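Local coordinates for protein cyclodipeptide synthase, BtCDPS (Bacillus thermoamylovorans, PDB 6ZTU) that probably makes cyclodipeptides by an aminoacyl-transfer reaction that draws on aminoacyl-tRNAs, at residues Ile29-Ser34 and Val197-Arg202; Asp8-Val13 and His46-Trp51; Ser186-Leu191 and Ser220-Tyr225. One frame throughout, in Å; residues are numbered along the deposited sequence.

Interaction 1. Residues Ile29-Ser34 and Val197-Arg202; sequences ILLGIS and VLAYHR. With 0RE ((2S)-hexane-1,2-diol), chain B.
Leu30 and Leu198 lie side by side on adjacent parallel strands of the Rossmann-like sheet of HUP-clan cyclodipeptide synthases; the ends of these strands border the hexanediol pocket. Their side chains slant across one another, CG of Leu30 meeting CD1 of Leu198 at 4.1 Å. On the other face, Ile29 holds CG1 anti to its backbone N (chi1 -177°), and its CD1 reaches diagonally to CB of Ala199 at 3.6 Å. Between the strands, the backbone ladder runs from Leu30 N to Val197 O, from Ala199 N to Leu30 O at 2.9 Å, and from Gly32 N to Ala199 O. At its end the CA atoms of Gly32 and Tyr200 are 5.9 Å apart, and a water donates to Gly32 O and to Ala199 O. Gly32, without a side chain, lets the bound hexanediol come up to its backbone, C03 lying 4.0 Å from Gly32 CA; the diol is hydrogen-bonded to Glu180. The Tyr200 ring has His201 ND1 over the centre of one face and the diol over the opposite face, nearer the rim. Gly32 O sits in the ring plane, 3.5 Å from Tyr200 CD1, and Tyr200 OH lies 3.3 Å from Ser34 CB.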
# COMPACT_ATOMS: atom_id res chain seq x y z
N ILE A 29 3.34 9.29 8.51
CA ILE A 29 2.71 8.01 8.21
C ILE A 29 2.05 8.10 6.84
O ILE A 29 1.43 9.11 6.48
CB ILE A 29 1.70 7.60 9.31
CG1 ILE A 29 1.10 6.22 9.02
CG2 ILE A 29 0.60 8.65 9.44
CD1 ILE A 29 0.32 5.63 10.21
N LEU A 30 2.24 7.04 6.04
CA LEU A 30 1.57 6.87 4.76
C LEU A 30 0.55 5.75 4.94
O LEU A 30 0.93 4.61 5.23
CB LEU A 30 2.58 6.53 3.66
CG LEU A 30 2.05 6.40 2.22
CD1 LEU A 30 1.45 7.74 1.76
CD2 LEU A 30 3.13 5.95 1.27
N LEU A 31 -0.73 6.07 4.77
CA LEU A 31 -1.80 5.11 5.00
C LEU A 31 -2.13 4.44 3.68
O LEU A 31 -2.60 5.09 2.75
CB LEU A 31 -3.03 5.81 5.59
CG LEU A 31 -2.84 6.36 7.00
CD1 LEU A 31 -3.99 7.29 7.34
CD2 LEU A 31 -2.77 5.20 8.00
N GLY A 32 -1.87 3.13 3.58
CA GLY A 32 -2.17 2.42 2.35
C GLY A 32 -3.61 1.94 2.32
O GLY A 32 -4.02 1.19 3.21
N ILE A 33 -4.38 2.38 1.33
CA ILE A 33 -5.79 2.02 1.21
C ILE A 33 -5.92 1.10 0.01
O ILE A 33 -5.68 1.51 -1.13
CB ILE A 33 -6.69 3.26 1.04
CG1 ILE A 33 -6.39 4.31 2.11
CG2 ILE A 33 -8.17 2.85 1.04
CD1 ILE A 33 -6.52 3.81 3.53
N SER A 34 -6.26 -0.15 0.26
CA SER A 34 -6.26 -1.18 -0.76
C SER A 34 -7.60 -1.19 -1.50
O SER A 34 -8.65 -1.15 -0.85
CB SER A 34 -5.99 -2.55 -0.13
OG SER A 34 -5.61 -3.49 -1.12
N VAL A 197 6.71 5.83 7.81
CA VAL A 197 6.28 4.44 7.82
C VAL A 197 5.06 4.31 6.93
O VAL A 197 4.12 5.11 7.04
CB VAL A 197 5.97 3.91 9.24
CG1 VAL A 197 7.26 3.65 10.02
CG2 VAL A 197 5.06 4.85 10.01
N LEU A 198 5.06 3.31 6.05
CA LEU A 198 3.83 2.87 5.40
C LEU A 198 3.08 1.96 6.36
O LEU A 198 3.68 1.09 6.99
CB LEU A 198 4.16 2.13 4.10
CG LEU A 198 3.03 1.38 3.39
CD1 LEU A 198 2.00 2.39 2.87
CD2 LEU A 198 3.61 0.56 2.24
N ALA A 199 1.77 2.18 6.50
CA ALA A 199 0.98 1.48 7.51
C ALA A 199 -0.14 0.69 6.85
O ALA A 199 -0.87 1.22 6.01
CB ALA A 199 0.39 2.45 8.53
N TYR A 200 -0.29 -0.56 7.26
CA TYR A 200 -1.26 -1.47 6.67
C TYR A 200 -1.62 -2.49 7.73
O TYR A 200 -0.96 -2.57 8.76
CB TYR A 200 -0.71 -2.13 5.41
CG TYR A 200 -1.75 -2.77 4.53
CD1 TYR A 200 -2.73 -2.01 3.92
CD2 TYR A 200 -1.73 -4.14 4.29
CE1 TYR A 200 -3.69 -2.60 3.12
CE2 TYR A 200 -2.68 -4.74 3.49
CZ TYR A 200 -3.65 -3.96 2.90
OH TYR A 200 -4.60 -4.56 2.09
N HIS A 201 -2.69 -3.25 7.50
CA HIS A 201 -3.19 -4.14 8.55
C HIS A 201 -2.73 -5.59 8.38
O HIS A 201 -3.15 -6.46 9.15
CB HIS A 201 -4.72 -4.07 8.60
CG HIS A 201 -5.36 -4.53 7.33
ND1 HIS A 201 -5.40 -3.74 6.20
CD2 HIS A 201 -5.96 -5.70 7.01
CE1 HIS A 201 -6.02 -4.40 5.24
NE2 HIS A 201 -6.37 -5.59 5.70
N ARG A 202 -1.89 -5.87 7.40
CA ARG A 202 -1.39 -7.22 7.20
C ARG A 202 0.12 -7.20 7.13
O ARG A 202 0.72 -6.19 6.74
CB ARG A 202 -1.98 -7.83 5.92
CG ARG A 202 -3.51 -7.97 5.96
CD ARG A 202 -3.99 -9.29 6.60
NE ARG A 202 -3.20 -10.46 6.17
CZ ARG A 202 -2.70 -11.37 7.00
NH1 ARG A 202 -2.89 -11.26 8.32
NH2 ARG A 202 -2.00 -12.39 6.52
O01 0RE B . -0.82 -2.90 -0.72
C02 0RE B . -1.62 -2.46 0.33
C03 0RE B . -1.16 -1.07 0.74
O04 0RE B . -0.00 -1.17 1.53
C05 0RE B . -0.87 -0.26 -0.52
C06 0RE B . -2.14 -0.14 -1.36
C07 0RE B . -1.79 0.54 -2.68
C08 0RE B . -2.47 1.90 -2.66
O HOH W 1 -3.76 1.11 6.01

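Interaction 2. Residues Asp8-Val13 and His46-Trp51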
# COMPACT_ATOMS: atom_id res chain seq x y z
N ASP A 8 -5.22 5.31 21.14
CA ASP A 8 -4.92 3.89 21.27
C ASP A 8 -5.73 3.03 20.31
O ASP A 8 -5.81 1.81 20.50
CB ASP A 8 -5.18 3.43 22.71
CG ASP A 8 -4.09 3.86 23.66
OD1 ASP A 8 -4.30 3.75 24.88
OD2 ASP A 8 -3.03 4.32 23.18
N LEU A 9 -6.34 3.63 19.30
CA LEU A 9 -7.17 2.90 18.36
C LEU A 9 -6.44 1.71 17.75
O LEU A 9 -7.07 0.69 17.42
CB LEU A 9 -7.63 3.84 17.25
CG LEU A 9 -9.08 3.88 16.78
CD1 LEU A 9 -10.05 3.71 17.94
CD2 LEU A 9 -9.28 5.23 16.10
N PHE A 10 -5.12 1.80 17.59
CA PHE A 10 -4.35 0.75 16.95
C PHE A 10 -3.14 0.38 17.79
O PHE A 10 -2.54 1.22 18.46
CB PHE A 10 -3.89 1.17 15.53
CG PHE A 10 -5.03 1.37 14.58
CD1 PHE A 10 -5.54 0.30 13.86
CD2 PHE A 10 -5.60 2.63 14.40
CE1 PHE A 10 -6.60 0.48 12.98
CE2 PHE A 10 -6.65 2.82 13.55
CZ PHE A 10 -7.16 1.75 12.83
N TYR A 11 -2.79 -0.90 17.76
CA TYR A 11 -1.53 -1.38 18.29
C TYR A 11 -0.60 -1.62 17.11
O TYR A 11 -1.00 -2.22 16.11
CB TYR A 11 -1.71 -2.67 19.11
CG TYR A 11 -0.43 -3.08 19.80
CD1 TYR A 11 0.50 -3.88 19.15
CD2 TYR A 11 -0.13 -2.63 21.08
CE1 TYR A 11 1.69 -4.25 19.76
CE2 TYR A 11 1.05 -2.99 21.70
CZ TYR A 11 1.96 -3.79 21.03
OH TYR A 11 3.15 -4.16 21.63
N VAL A 12 0.64 -1.16 17.24
CA VAL A 12 1.58 -1.10 16.12
C VAL A 12 2.58 -2.24 16.23
O VAL A 12 3.18 -2.45 17.29
CB VAL A 12 2.29 0.26 16.09
CG1 VAL A 12 3.43 0.25 15.09
CG2 VAL A 12 1.28 1.36 15.78
N VAL A 13 2.76 -2.98 15.13
CA VAL A 13 3.78 -4.03 15.06
C VAL A 13 4.79 -3.67 13.97
O VAL A 13 4.45 -3.75 12.77
CB VAL A 13 3.15 -5.40 14.79
CG1 VAL A 13 4.24 -6.46 14.78
CG2 VAL A 13 2.13 -5.74 15.88
N HIS A 46 -11.91 6.46 8.55
CA HIS A 46 -11.92 7.50 9.58
C HIS A 46 -11.07 7.10 10.78
O HIS A 46 -10.33 7.93 11.33
CB HIS A 46 -13.36 7.81 10.00
CG HIS A 46 -14.02 8.84 9.13
ND1 HIS A 46 -14.13 10.17 9.51
CD2 HIS A 46 -14.58 8.75 7.91
CE1 HIS A 46 -14.74 10.84 8.55
NE2 HIS A 46 -15.03 10.00 7.57
N GLN A 47 -11.16 5.84 11.20
CA GLN A 47 -10.35 5.40 12.33
C GLN A 47 -8.86 5.53 12.02
O GLN A 47 -8.09 6.02 12.85
CB GLN A 47 -10.69 3.95 12.68
CG GLN A 47 -12.05 3.77 13.33
CD GLN A 47 -12.13 2.44 14.04
OE1 GLN A 47 -11.81 1.40 13.46
NE2 GLN A 47 -12.55 2.46 15.30
N LEU A 48 -8.45 5.12 10.82
CA LEU A 48 -7.04 5.23 10.44
C LEU A 48 -6.57 6.67 10.52
O LEU A 48 -5.50 6.96 11.07
CB LEU A 48 -6.83 4.70 9.02
CG LEU A 48 -6.98 3.20 8.74
CD1 LEU A 48 -6.87 2.98 7.24
CD2 LEU A 48 -5.91 2.42 9.48
N ILE A 49 -7.36 7.59 9.98
CA ILE A 49 -6.94 8.98 9.88
C ILE A 49 -7.07 9.68 11.23
O ILE A 49 -6.21 10.49 11.60
CB ILE A 49 -7.75 9.68 8.78
CG1 ILE A 49 -7.31 9.14 7.40
CG2 ILE A 49 -7.56 11.18 8.83
CD1 ILE A 49 -8.25 9.50 6.27
N ASP A 50 -8.11 9.37 12.01
CA ASP A 50 -8.22 9.93 13.35
C ASP A 50 -7.03 9.55 14.22
O ASP A 50 -6.42 10.40 14.87
CB ASP A 50 -9.52 9.47 14.02
CG ASP A 50 -10.75 10.08 13.38
OD1 ASP A 50 -10.61 11.12 12.71
OD2 ASP A 50 -11.85 9.52 13.57
N TRP A 51 -6.69 8.25 14.24
CA TRP A 51 -5.53 7.80 14.99
C TRP A 51 -4.25 8.42 14.45
O TRP A 51 -3.39 8.85 15.23
CB TRP A 51 -5.46 6.26 14.95
CG TRP A 51 -4.24 5.67 15.60
CD1 TRP A 51 -4.05 5.43 16.94
CD2 TRP A 51 -3.05 5.24 14.94
NE1 TRP A 51 -2.81 4.88 17.14
CE2 TRP A 51 -2.17 4.75 15.94
CE3 TRP A 51 -2.63 5.22 13.60
CZ2 TRP A 51 -0.90 4.24 15.64
CZ3 TRP A 51 -1.37 4.71 13.31
CH2 TRP A 51 -0.52 4.23 14.32
O HOH W 2 -1.26 3.40 19.25
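With Phe10 CG anti to its carbonyl carbon (chi1 -65°) and Trp51 CG anti to its backbone N (chi1 176°), the two rings are brought together. The Phe10 ring presents its edge to the indole face, with CD2 only 3.5 Å from Trp51 CG. This is a T-shaped pair, the phenyl and five-membered ring planes inclined at 70°. Phe10 CB adds a CH-pi contact over the same five-membered ring, 4.1 Å from its centroid. Farther round the phenyl edge, CE2 faces Gln47 O. Phe10 CZ packs on Leu48 CD2 at 3.6 Å, these two side chains crossing at about a right angle. In the fold, the contact lays helix 42-55 against the approach to strand 11-14, the antiparallel edge strand of the mixed sheet; Leu228 of the neighbouring strand touches Phe10, Leu48 and Trp51. Val12, already on that edge strand, sets CG2 against the benzo end of the indole, 3.6 Å from Trp51 CZ2. Leu9 CD2 rests on Gln47 O, while Gln47 OE1 is hydrogen-bonded to Gln230 NE2. A water in the indole plane accepts from Trp51 NE1 at 3.0 Å and lies close to Phe10 O, to which it may donate.

Interaction 3. Residues Ser186-Leu191 and Ser220-Tyr225; sequences SGASIL and SDNQGY
Gln223 OE1 accepts a nearly straight hydrogen bond from Ala188 N at 2.8 Å, the N-H...O angle being 170°. The Gln223 chain places CG anti to its backbone N and then bends at chi2 (68°), bringing its amide up to a kink in helix 167-191, where the N of Ala188 has no bond to the preceding turn; the glutamine oxygen takes that N-H instead. Ser189 N likewise lacks such a bond and donates to a water that in turn donates to Gln223 OE1 and Asn222 OD1. A second bond joins the hydroxyls of Ser186 and Ser220, OG to OG 2.8 Å. The Asn222 amide gives a longer one, ND2 to Ser189 OG at 3.3 Å, with the serine oxygen close to the amide plane; ND2 is also bonded to Lys194 O. Another water is hydrogen-bonded to both Ser189 OG and Ser220 OG. Packing is slight: Ala188 CB touches both amides, 3.5 Å from Gln223 OE1 and 3.8 Å from Asn222 ND2. Ser220, Asn222 and Gln223 belong to a type I beta turn, Ser220 to Gln223, whose side-chain hydroxyl and amides tie the start of strand 223-229 to the kinked helix.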
# COMPACT_ATOMS: atom_id res chain seq x y z
N SER A 186 10.55 3.22 -0.54
CA SER A 186 11.12 4.57 -0.46
C SER A 186 10.05 5.66 -0.42
O SER A 186 10.27 6.75 -0.94
CB SER A 186 12.04 4.84 -1.67
OG SER A 186 13.07 3.85 -1.78
N GLY A 187 8.90 5.40 0.22
CA GLY A 187 7.81 6.38 0.21
C GLY A 187 8.19 7.73 0.79
O GLY A 187 7.80 8.77 0.25
N ALA A 188 8.95 7.75 1.89
CA ALA A 188 9.36 9.03 2.48
C ALA A 188 10.13 9.86 1.48
O ALA A 188 9.87 11.06 1.31
CB ALA A 188 10.20 8.80 3.74
N SER A 189 11.11 9.25 0.80
CA SER A 189 11.95 9.99 -0.13
C SER A 189 11.19 10.38 -1.38
O SER A 189 11.44 11.46 -1.93
CB SER A 189 13.17 9.16 -0.49
OG SER A 189 14.08 9.11 0.61
N ILE A 190 10.26 9.54 -1.84
CA ILE A 190 9.41 9.93 -2.98
C ILE A 190 8.59 11.17 -2.64
O ILE A 190 8.48 12.11 -3.45
CB ILE A 190 8.49 8.76 -3.39
CG1 ILE A 190 9.32 7.62 -3.98
CG2 ILE A 190 7.40 9.23 -4.38
CD1 ILE A 190 8.49 6.33 -4.10
N LEU A 191 7.98 11.18 -1.45
CA LEU A 191 7.08 12.27 -1.09
C LEU A 191 7.82 13.51 -0.58
O LEU A 191 7.27 14.62 -0.67
CB LEU A 191 6.08 11.80 -0.04
CG LEU A 191 5.03 10.79 -0.52
CD1 LEU A 191 4.48 10.03 0.67
CD2 LEU A 191 3.92 11.51 -1.26
N SER A 220 14.82 2.03 1.71
CA SER A 220 15.61 3.19 2.11
C SER A 220 15.76 3.23 3.63
O SER A 220 14.88 2.81 4.38
CB SER A 220 14.94 4.48 1.63
OG SER A 220 14.91 4.51 0.22
N ASP A 221 16.90 3.77 4.08
CA ASP A 221 17.22 3.82 5.50
C ASP A 221 16.20 4.61 6.29
O ASP A 221 16.06 4.40 7.50
CB ASP A 221 18.60 4.46 5.71
CG ASP A 221 19.73 3.57 5.27
OD1 ASP A 221 19.51 2.35 5.11
OD2 ASP A 221 20.85 4.10 5.07
N ASN A 222 15.50 5.54 5.64
CA ASN A 222 14.50 6.39 6.28
C ASN A 222 13.08 5.89 6.06
O ASN A 222 12.12 6.65 6.28
CB ASN A 222 14.61 7.84 5.78
CG ASN A 222 14.27 7.96 4.31
OD1 ASN A 222 14.30 6.97 3.57
ND2 ASN A 222 13.95 9.18 3.87
N GLN A 223 12.92 4.64 5.63
CA GLN A 223 11.62 4.06 5.32
C GLN A 223 11.34 2.90 6.26
O GLN A 223 12.21 2.05 6.46
CB GLN A 223 11.58 3.59 3.86
CG GLN A 223 10.20 3.12 3.40
CD GLN A 223 9.20 4.26 3.32
OE1 GLN A 223 9.58 5.43 3.31
NE2 GLN A 223 7.92 3.93 3.27
N GLY A 224 10.13 2.86 6.83
CA GLY A 224 9.69 1.75 7.64
C GLY A 224 8.33 1.24 7.19
O GLY A 224 7.66 1.84 6.35
N TYR A 225 7.94 0.11 7.78
CA TYR A 225 6.64 -0.51 7.54
C TYR A 225 6.06 -0.92 8.88
O TYR A 225 6.78 -1.52 9.69
CB TYR A 225 6.78 -1.75 6.63
CG TYR A 225 5.47 -2.42 6.27
CD1 TYR A 225 4.79 -2.08 5.11
CD2 TYR A 225 4.92 -3.43 7.09
CE1 TYR A 225 3.58 -2.70 4.77
CE2 TYR A 225 3.71 -4.05 6.75
CZ TYR A 225 3.06 -3.69 5.58
OH TYR A 225 1.86 -4.31 5.23
O HOH W 3 12.07 6.63 1.84
O HOH W 4 16.04 7.34 0.03

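How the interactions relate
All three contacts converge on one mixed sheet. Interaction 1 joins its central strands 28-32 and 196-200, and interactions 2 and 3 attach helices 42-55 and 167-191 near strands 11-14 and 223-229. The centre of interaction 1 is about 11 Å from that of interaction 2 and 13 Å from that of interaction 3; those two are about 20 Å apart and do not touch. Along the chain, interaction 1 alternates with each other contact, whereas interaction 2 closes before interaction 3 opens. Ile29 packs on Trp51 and Ile33 on Leu48; Leu198 N probably bonds to Gly224 O. Helix 42-55 packs directly on strand 28-32, while interaction 3 reaches strand 196-200 through strand 223-229; 28-32 and 196-200 border the diol pocket.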